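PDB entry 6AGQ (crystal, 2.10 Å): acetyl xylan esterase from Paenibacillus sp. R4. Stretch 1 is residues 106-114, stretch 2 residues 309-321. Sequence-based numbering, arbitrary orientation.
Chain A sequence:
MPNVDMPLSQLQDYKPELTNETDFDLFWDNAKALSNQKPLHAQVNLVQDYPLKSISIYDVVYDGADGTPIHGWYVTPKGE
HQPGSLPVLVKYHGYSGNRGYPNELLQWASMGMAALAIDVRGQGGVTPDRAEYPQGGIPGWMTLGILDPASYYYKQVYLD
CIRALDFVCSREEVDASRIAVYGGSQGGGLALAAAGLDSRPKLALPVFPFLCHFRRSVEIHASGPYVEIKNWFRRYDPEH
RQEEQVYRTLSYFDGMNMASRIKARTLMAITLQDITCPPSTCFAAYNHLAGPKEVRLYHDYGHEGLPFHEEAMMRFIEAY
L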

ATOM      1  N   LEU A 106     -31.888   2.855 -20.534  1.00 27.63           N
ATOM      2  CA  LEU A 106     -33.063   3.753 -20.430  1.00 30.68           C
ATOM      3  C   LEU A 106     -32.909   5.199 -20.957  1.00 27.36           C
ATOM      4  O   LEU A 106     -33.784   5.732 -21.611  1.00 30.23           O
ATOM      5  N   GLN A 107     -31.888   5.859 -20.506  1.00 29.25           N
ATOM      6  CA  GLN A 107     -31.502   7.175 -20.971  1.00 34.40           C
ATOM      7  C   GLN A 107     -31.637   7.326 -22.474  1.00 35.90           C
ATOM      8  O   GLN A 107     -32.230   8.289 -22.945  1.00 37.59           O
ATOM      9  N   TRP A 108     -31.120   6.354 -23.231  1.00 34.78           N
ATOM     10  CA  TRP A 108     -31.203   6.401 -24.700  1.00 30.23           C
ATOM     11  C   TRP A 108     -32.620   6.242 -25.156  1.00 31.00           C
ATOM     12  O   TRP A 108     -33.046   7.035 -25.980  1.00 31.87           O
ATOM     13  N   ALA A 109     -33.382   5.294 -24.560  1.00 31.13           N
ATOM     14  CA  ALA A 109     -34.753   5.103 -24.933  1.00 32.16           C
ATOM     15  C   ALA A 109     -35.628   6.312 -24.632  1.00 34.63           C
ATOM     16  O   ALA A 109     -36.523   6.663 -25.409  1.00 30.54           O
ATOM     17  N   SER A 110     -35.391   6.963 -23.508  1.00 34.64           N
ATOM     18  CA  SER A 110     -36.161   8.150 -23.181  1.00 36.91           C
ATOM     19  C   SER A 110     -35.904   9.299 -24.148  1.00 35.03           C
ATOM     20  O   SER A 110     -36.753  10.164 -24.290  1.00 38.28           O
ATOM     21  N   MET A 111     -34.772   9.308 -24.846  1.00 36.92           N
ATOM     22  CA  MET A 111     -34.567  10.275 -25.961  1.00 36.72           C
ATOM     23  C   MET A 111     -35.129   9.820 -27.296  1.00 35.54           C
ATOM     24  O   MET A 111     -34.800  10.408 -28.350  1.00 36.48           O
ATOM     25  N   GLY A 112     -35.924   8.758 -27.290  1.00 34.08           N
ATOM     26  CA  GLY A 112     -36.536   8.230 -28.517  1.00 35.14           C
ATOM     27  C   GLY A 112     -35.618   7.342 -29.361  1.00 32.47           C
ATOM     28  O   GLY A 112     -35.768   7.256 -30.562  1.00 34.83           O
ATOM     29  N   MET A 113     -34.676   6.670 -28.741  1.00 33.36           N
ATOM     30  CA  MET A 113     -33.712   5.875 -29.488  1.00 31.64           C
ATOM     31  C   MET A 113     -33.823   4.447 -29.110  1.00 28.09           C
ATOM     32  O   MET A 113     -34.208   4.120 -28.007  1.00 27.04           O
ATOM     33  N   ALA A 114     -33.452   3.578 -30.026  1.00 25.42           N
ATOM     34  CA  ALA A 114     -33.190   2.200 -29.696  1.00 23.68           C
ATOM     35  C   ALA A 114     -31.783   2.080 -29.150  1.00 24.71           C
ATOM     36  O   ALA A 114     -30.952   2.929 -29.411  1.00 26.44           O
ATOM     37  N   HIS A 309     -20.082  12.957 -17.826  1.00 35.23           N
ATOM     38  CA  HIS A 309     -19.883  12.689 -19.253  1.00 32.28           C
ATOM     39  C   HIS A 309     -21.178  12.300 -19.945  1.00 31.44           C
ATOM     40  O   HIS A 309     -21.347  12.564 -21.133  1.00 30.08           O
ATOM     41  N   GLU A 310     -22.098  11.719 -19.189  1.00 34.64           N
ATOM     42  CA  GLU A 310     -23.327  11.193 -19.735  1.00 39.60           C
ATOM     43  C   GLU A 310     -24.120  12.289 -20.420  1.00 38.88           C
ATOM     44  O   GLU A 310     -24.539  12.136 -21.572  1.00 36.30           O
ATOM     45  N   GLU A 311     -24.278  13.397 -19.705  1.00 35.11           N
ATOM     46  CA  GLU A 311     -24.833  14.606 -20.252  1.00 38.67           C
ATOM     47  C   GLU A 311     -24.104  15.131 -21.490  1.00 36.03           C
ATOM     48  O   GLU A 311     -24.731  15.630 -22.396  1.00 35.83           O
ATOM     49  N   ALA A 312     -22.785  15.121 -21.478  1.00 32.28           N
ATOM     50  CA  ALA A 312     -22.007  15.605 -22.610  1.00 31.95           C
ATOM     51  C   ALA A 312     -22.343  14.769 -23.893  1.00 32.45           C
ATOM     52  O   ALA A 312     -22.420  15.312 -24.990  1.00 27.72           O
ATOM     53  N   MET A 313     -22.541  13.450 -23.719  1.00 31.63           N
ATOM     54  CA  MET A 313     -22.861  12.528 -24.824  1.00 32.56           C
ATOM     55  C   MET A 313     -24.300  12.724 -25.326  1.00 30.57           C
ATOM     56  O   MET A 313     -24.544  12.804 -26.526  1.00 29.37           O
ATOM     57  N   MET A 314     -25.211  12.892 -24.390  1.00 29.29           N
ATOM     58  CA  MET A 314     -26.591  13.255 -24.696  1.00 34.69           C
ATOM     59  C   MET A 314     -26.680  14.476 -25.561  1.00 30.90           C
ATOM     60  O   MET A 314     -27.314  14.390 -26.582  1.00 34.37           O
ATOM     61  N   ARG A 315     -26.003  15.571 -25.212  1.00 32.95           N
ATOM     62  CA  ARG A 315     -25.990  16.814 -26.053  1.00 33.67           C
ATOM     63  C   ARG A 315     -25.414  16.602 -27.452  1.00 31.48           C
ATOM     64  O   ARG A 315     -25.917  17.117 -28.433  1.00 38.62           O
ATOM     65  N   PHE A 316     -24.311  15.869 -27.521  1.00 28.68           N
ATOM     66  CA  PHE A 316     -23.693  15.469 -28.760  1.00 26.60           C
ATOM     67  C   PHE A 316     -24.616  14.655 -29.664  1.00 26.07           C
ATOM     68  O   PHE A 316     -24.763  14.970 -30.858  1.00 25.53           O
ATOM     69  N   ILE A 317     -25.221  13.621 -29.084  1.00 25.62           N
ATOM     70  CA  ILE A 317     -26.196  12.787 -29.768  1.00 28.51           C
ATOM     71  C   ILE A 317     -27.421  13.594 -30.225  1.00 32.52           C
ATOM     72  O   ILE A 317     -27.846  13.471 -31.385  1.00 33.39           O
ATOM     73  N   GLU A 318     -27.974  14.415 -29.334  1.00 33.29           N
ATOM     74  CA  GLU A 318     -29.128  15.255 -29.696  1.00 36.75           C
ATOM     75  C   GLU A 318     -28.794  16.209 -30.799  1.00 35.61           C
ATOM     76  O   GLU A 318     -29.631  16.463 -31.643  1.00 41.30           O
ATOM     77  N   ALA A 319     -27.578  16.776 -30.795  1.00 31.64           N
ATOM     78  CA  ALA A 319     -27.204  17.705 -31.853  1.00 30.60           C
ATOM     79  C   ALA A 319     -26.959  17.125 -33.207  1.00 31.28           C
ATOM     80  O   ALA A 319     -27.184  17.797 -34.212  1.00 36.43           O
ATOM     81  N   TYR A 320     -26.377  15.937 -33.265  1.00 30.81           N
ATOM     82  CA  TYR A 320     -25.768  15.427 -34.516  1.00 32.99           C
ATOM     83  C   TYR A 320     -26.314  14.097 -35.046  1.00 31.91           C
ATOM     84  O   TYR A 320     -26.119  13.813 -36.205  1.00 31.88           O
ATOM     85  N   LEU A 321     -26.913  13.257 -34.204  1.00 34.02           N
ATOM     86  CA  LEU A 321     -27.401  11.961 -34.676  1.00 35.76           C
ATOM     87  C   LEU A 321     -28.784  12.202 -35.273  1.00 40.38           C
ATOM     88  O   LEU A 321     -28.932  12.116 -36.494  1.00 51.97           O
TER

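The contact is built around Ile-317, which points toward the other stretch from the long helix and meets three of its side chains. With chi1 m and chi2 t, its two branches part: CD1 runs to Trp-108, ending 3.4 Å from Trp-108 CZ3, while CG2 of Ile-317 lies 3.7 Å from Met-113 SD and 4.2 Å from Met-111 CE. One beta-branched residue thus fills the space among an indole and two flexible thioethers.

Trp-108 sets out sideways, but its m rotamer (chi2 124°) carries the six-membered part of the indole to the helix. Met-313 CB sits at the ring edge, near its plane, 4.3 Å from Trp-108 CH2, and Met-314 CG approaches Trp-108 CZ3 obliquely at 4.1 Å. A large side chain suits the spacing here, since the CA atoms of Trp-108 and Met-314 are 8.3 Å apart and the helix axes come no closer than 11.8 Å.

The methionines adapt to what remains. Met-111, just beyond the short helix, points toward its partner as m, t, p; its SD is 4.0 Å from Met-314 CG, and its CE reaches 3.6 Å from the backbone atom Met-314 O and 3.4 Å from Glu-318 CG. The aliphatic part of a glutamate therefore helps to cover the methyl. Met-113 repeats the m, t, p pattern further along, and its CE touches Leu-321 CD2 at 4.3 Å, extending the apolar packing to the last residue of the chain. Between these two methionines, Gly-112 has a positive phi of 81°, which by itself favours glycine.

Polar groups take over at the N-terminal end and along one margin. Met-314 (m, t, t) is extended, so its CE lies 2.9 Å from Gln-107 OE1, a tight approach of methyl to carbonyl oxygen. Gln-107 itself points toward the helix with chi1 near -3°, between the wells, and donates from NE2 to Glu-310 OE2 at 2.6 Å with an angle of 153°. Glu-310 starts sideways and bends through chi2 p to meet it. This is the sole direct hydrogen bond across the stretches; Gln-107 OE1 is also 3.0 Å from Glu-310 OE2, but both are acceptors.

At the exposed margin beside Glu-318, a water donates to Met-111 O and to Glu-318 OE2, its oxygen 2.8 Å from each, bridging the turn to the exposed glutamate. The rule to read is an apolar middle with sparing polar links beyond it.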

ATOM      1  CB  LEU A 106     -33.535   3.802 -18.958  1.00 31.10           C
ATOM      2  CG  LEU A 106     -34.525   4.910 -18.603  1.00 34.40           C
ATOM      3  CD1 LEU A 106     -35.848   4.790 -19.393  1.00 32.83           C
ATOM      4  CD2 LEU A 106     -34.749   4.854 -17.093  1.00 40.02           C
ATOM      5  CB  GLN A 107     -30.068   7.511 -20.615  1.00 39.83           C
ATOM      6  CG  GLN A 107     -29.308   6.480 -19.781  1.00 50.94           C
ATOM      7  CD  GLN A 107     -27.843   6.808 -19.690  1.00 56.89           C
ATOM      8  OE1 GLN A 107     -27.445   7.960 -19.880  1.00 69.36           O
ATOM      9  NE2 GLN A 107     -27.026   5.800 -19.413  1.00 59.35           N
ATOM     10  CB  TRP A 108     -30.327   5.356 -25.303  1.00 30.12           C
ATOM     11  CG  TRP A 108     -28.937   5.430 -24.740  1.00 29.27           C
ATOM     12  CD1 TRP A 108     -28.281   4.430 -24.136  1.00 27.53           C
ATOM     13  CD2 TRP A 108     -28.058   6.570 -24.725  1.00 31.08           C
ATOM     14  NE1 TRP A 108     -27.076   4.850 -23.710  1.00 34.08           N
ATOM     15  CE2 TRP A 108     -26.878   6.152 -24.099  1.00 31.24           C
ATOM     16  CE3 TRP A 108     -28.146   7.895 -25.215  1.00 36.14           C
ATOM     17  CZ2 TRP A 108     -25.774   7.004 -23.900  1.00 33.89           C
ATOM     18  CZ3 TRP A 108     -27.050   8.748 -25.049  1.00 35.15           C
ATOM     19  CH2 TRP A 108     -25.877   8.299 -24.385  1.00 36.98           C
ATOM     20  CB  ALA A 109     -35.332   3.863 -24.262  1.00 36.66           C
ATOM     21  CB  SER A 110     -35.898   8.581 -21.728  1.00 38.81           C
ATOM     22  OG  SER A 110     -34.707   9.339 -21.693  1.00 47.69           O
ATOM     23  CB  MET A 111     -33.074  10.584 -26.179  1.00 40.52           C
ATOM     24  CG  MET A 111     -32.331  11.041 -24.942  1.00 45.05           C
ATOM     25  SD  MET A 111     -30.559  10.962 -25.165  1.00 51.13           S
ATOM     26  CE  MET A 111     -30.274  12.366 -26.242  1.00 46.88           C
ATOM     27  CB  MET A 113     -32.313   6.363 -29.181  1.00 35.05           C
ATOM     28  CG  MET A 113     -32.024   7.684 -29.856  1.00 38.70           C
ATOM     29  SD  MET A 113     -30.744   8.652 -29.051  1.00 53.26           S
ATOM     30  CE  MET A 113     -29.418   7.471 -28.753  1.00 44.67           C
ATOM     31  CB  ALA A 114     -33.339   1.347 -30.928  1.00 24.94           C
ATOM     32  CB  HIS A 309     -18.802  11.637 -19.543  1.00 30.16           C
ATOM     33  CG  HIS A 309     -18.361  11.670 -20.973  1.00 29.18           C
ATOM     34  ND1 HIS A 309     -17.843  12.810 -21.558  1.00 29.93           N
ATOM     35  CD2 HIS A 309     -18.434  10.741 -21.961  1.00 30.15           C
ATOM     36  CE1 HIS A 309     -17.611  12.581 -22.847  1.00 30.57           C
ATOM     37  NE2 HIS A 309     -17.981  11.339 -23.121  1.00 29.56           N
ATOM     38  CB  GLU A 310     -24.140  10.501 -18.634  1.00 47.69           C
ATOM     39  CG  GLU A 310     -24.920   9.309 -19.146  1.00 61.03           C
ATOM     40  CD  GLU A 310     -24.065   8.058 -19.362  1.00 65.03           C
ATOM     41  OE1 GLU A 310     -22.827   8.164 -19.503  1.00 71.73           O
ATOM     42  OE2 GLU A 310     -24.642   6.952 -19.380  1.00 75.41           O
ATOM     43  CB  GLU A 311     -24.792  15.721 -19.199  1.00 46.82           C
ATOM     44  CG  GLU A 311     -25.509  17.013 -19.617  1.00 50.99           C
ATOM     45  CD  GLU A 311     -25.630  18.046 -18.489  1.00 61.47           C
ATOM     46  OE1 GLU A 311     -25.473  19.265 -18.809  1.00 60.03           O
ATOM     47  OE2 GLU A 311     -25.889  17.645 -17.306  1.00 62.46           O
ATOM     48  CB  ALA A 312     -20.516  15.511 -22.275  1.00 33.93           C
ATOM     49  CB  MET A 313     -22.657  11.098 -24.419  1.00 32.88           C
ATOM     50  CG  MET A 313     -21.210  10.785 -24.193  1.00 38.28           C
ATOM     51  SD  MET A 313     -21.060   9.039 -23.847  1.00 43.95           S
ATOM     52  CE  MET A 313     -21.616   8.869 -22.161  1.00 43.60           C
ATOM     53  CB  MET A 314     -27.433  13.379 -23.435  1.00 36.27           C
ATOM     54  CG  MET A 314     -27.640  12.048 -22.730  1.00 40.91           C
ATOM     55  SD  MET A 314     -28.474  12.315 -21.157  1.00 49.14           S
ATOM     56  CE  MET A 314     -28.215  10.776 -20.269  1.00 57.30           C
ATOM     57  CB  ARG A 315     -25.163  17.925 -25.403  1.00 39.36           C
ATOM     58  CG  ARG A 315     -25.735  18.493 -24.121  1.00 46.07           C
ATOM     59  CD  ARG A 315     -25.007  19.747 -23.646  1.00 53.32           C
ATOM     60  NE  ARG A 315     -25.570  20.177 -22.357  1.00 58.36           N
ATOM     61  CZ  ARG A 315     -26.659  20.942 -22.184  1.00 59.37           C
ATOM     62  NH1 ARG A 315     -27.360  21.442 -23.219  1.00 56.33           N
ATOM     63  NH2 ARG A 315     -27.059  21.207 -20.940  1.00 58.20           N
ATOM     64  CB  PHE A 316     -22.432  14.669 -28.410  1.00 28.02           C
ATOM     65  CG  PHE A 316     -21.604  14.303 -29.591  1.00 27.60           C
ATOM     66  CD1 PHE A 316     -20.845  15.264 -30.242  1.00 32.69           C
ATOM     67  CD2 PHE A 316     -21.542  12.996 -30.019  1.00 29.34           C
ATOM     68  CE1 PHE A 316     -20.073  14.937 -31.360  1.00 32.25           C
ATOM     69  CE2 PHE A 316     -20.761  12.650 -31.086  1.00 31.11           C
ATOM     70  CZ  PHE A 316     -20.029  13.620 -31.758  1.00 33.29           C
ATOM     71  CB  ILE A 317     -26.576  11.569 -28.918  1.00 29.77           C
ATOM     72  CG1 ILE A 317     -25.425  10.572 -29.029  1.00 34.22           C
ATOM     73  CG2 ILE A 317     -27.913  10.953 -29.398  1.00 32.38           C
ATOM     74  CD1 ILE A 317     -25.409   9.518 -27.963  1.00 36.49           C
ATOM     75  CB  GLU A 318     -29.679  16.024 -28.480  1.00 44.60           C
ATOM     76  CG  GLU A 318     -30.831  15.332 -27.761  1.00 54.87           C
ATOM     77  CD  GLU A 318     -32.162  15.951 -28.153  1.00 63.78           C
ATOM     78  OE1 GLU A 318     -32.464  17.054 -27.623  1.00 73.34           O
ATOM     79  OE2 GLU A 318     -32.877  15.357 -28.996  1.00 57.64           O
ATOM     80  CB  ALA A 319     -25.978  18.510 -31.424  1.00 31.48           C
ATOM     81  CB  TYR A 320     -24.230  15.311 -34.372  1.00 33.25           C
ATOM     82  CG  TYR A 320     -23.517  16.642 -34.146  1.00 33.02           C
ATOM     83  CD1 TYR A 320     -23.447  17.597 -35.161  1.00 31.33           C
ATOM     84  CD2 TYR A 320     -22.905  16.941 -32.909  1.00 32.37           C
ATOM     85  CE1 TYR A 320     -22.804  18.821 -34.957  1.00 32.43           C
ATOM     86  CE2 TYR A 320     -22.275  18.164 -32.697  1.00 32.70           C
ATOM     87  CZ  TYR A 320     -22.235  19.096 -33.716  1.00 30.63           C
ATOM     88  OH  TYR A 320     -21.618  20.281 -33.508  1.00 33.69           O
ATOM     89  CB  LEU A 321     -27.516  10.955 -33.551  1.00 34.94           C
ATOM     90  CG  LEU A 321     -27.842   9.498 -33.928  1.00 32.98           C
ATOM     91  CD1 LEU A 321     -26.699   8.886 -34.672  1.00 34.65           C
ATOM     92  CD2 LEU A 321     -28.189   8.669 -32.701  1.00 31.81           C
TER
HETATM   93  O   HOH W   1     -34.586  13.238 -28.394  1.00 48.80           O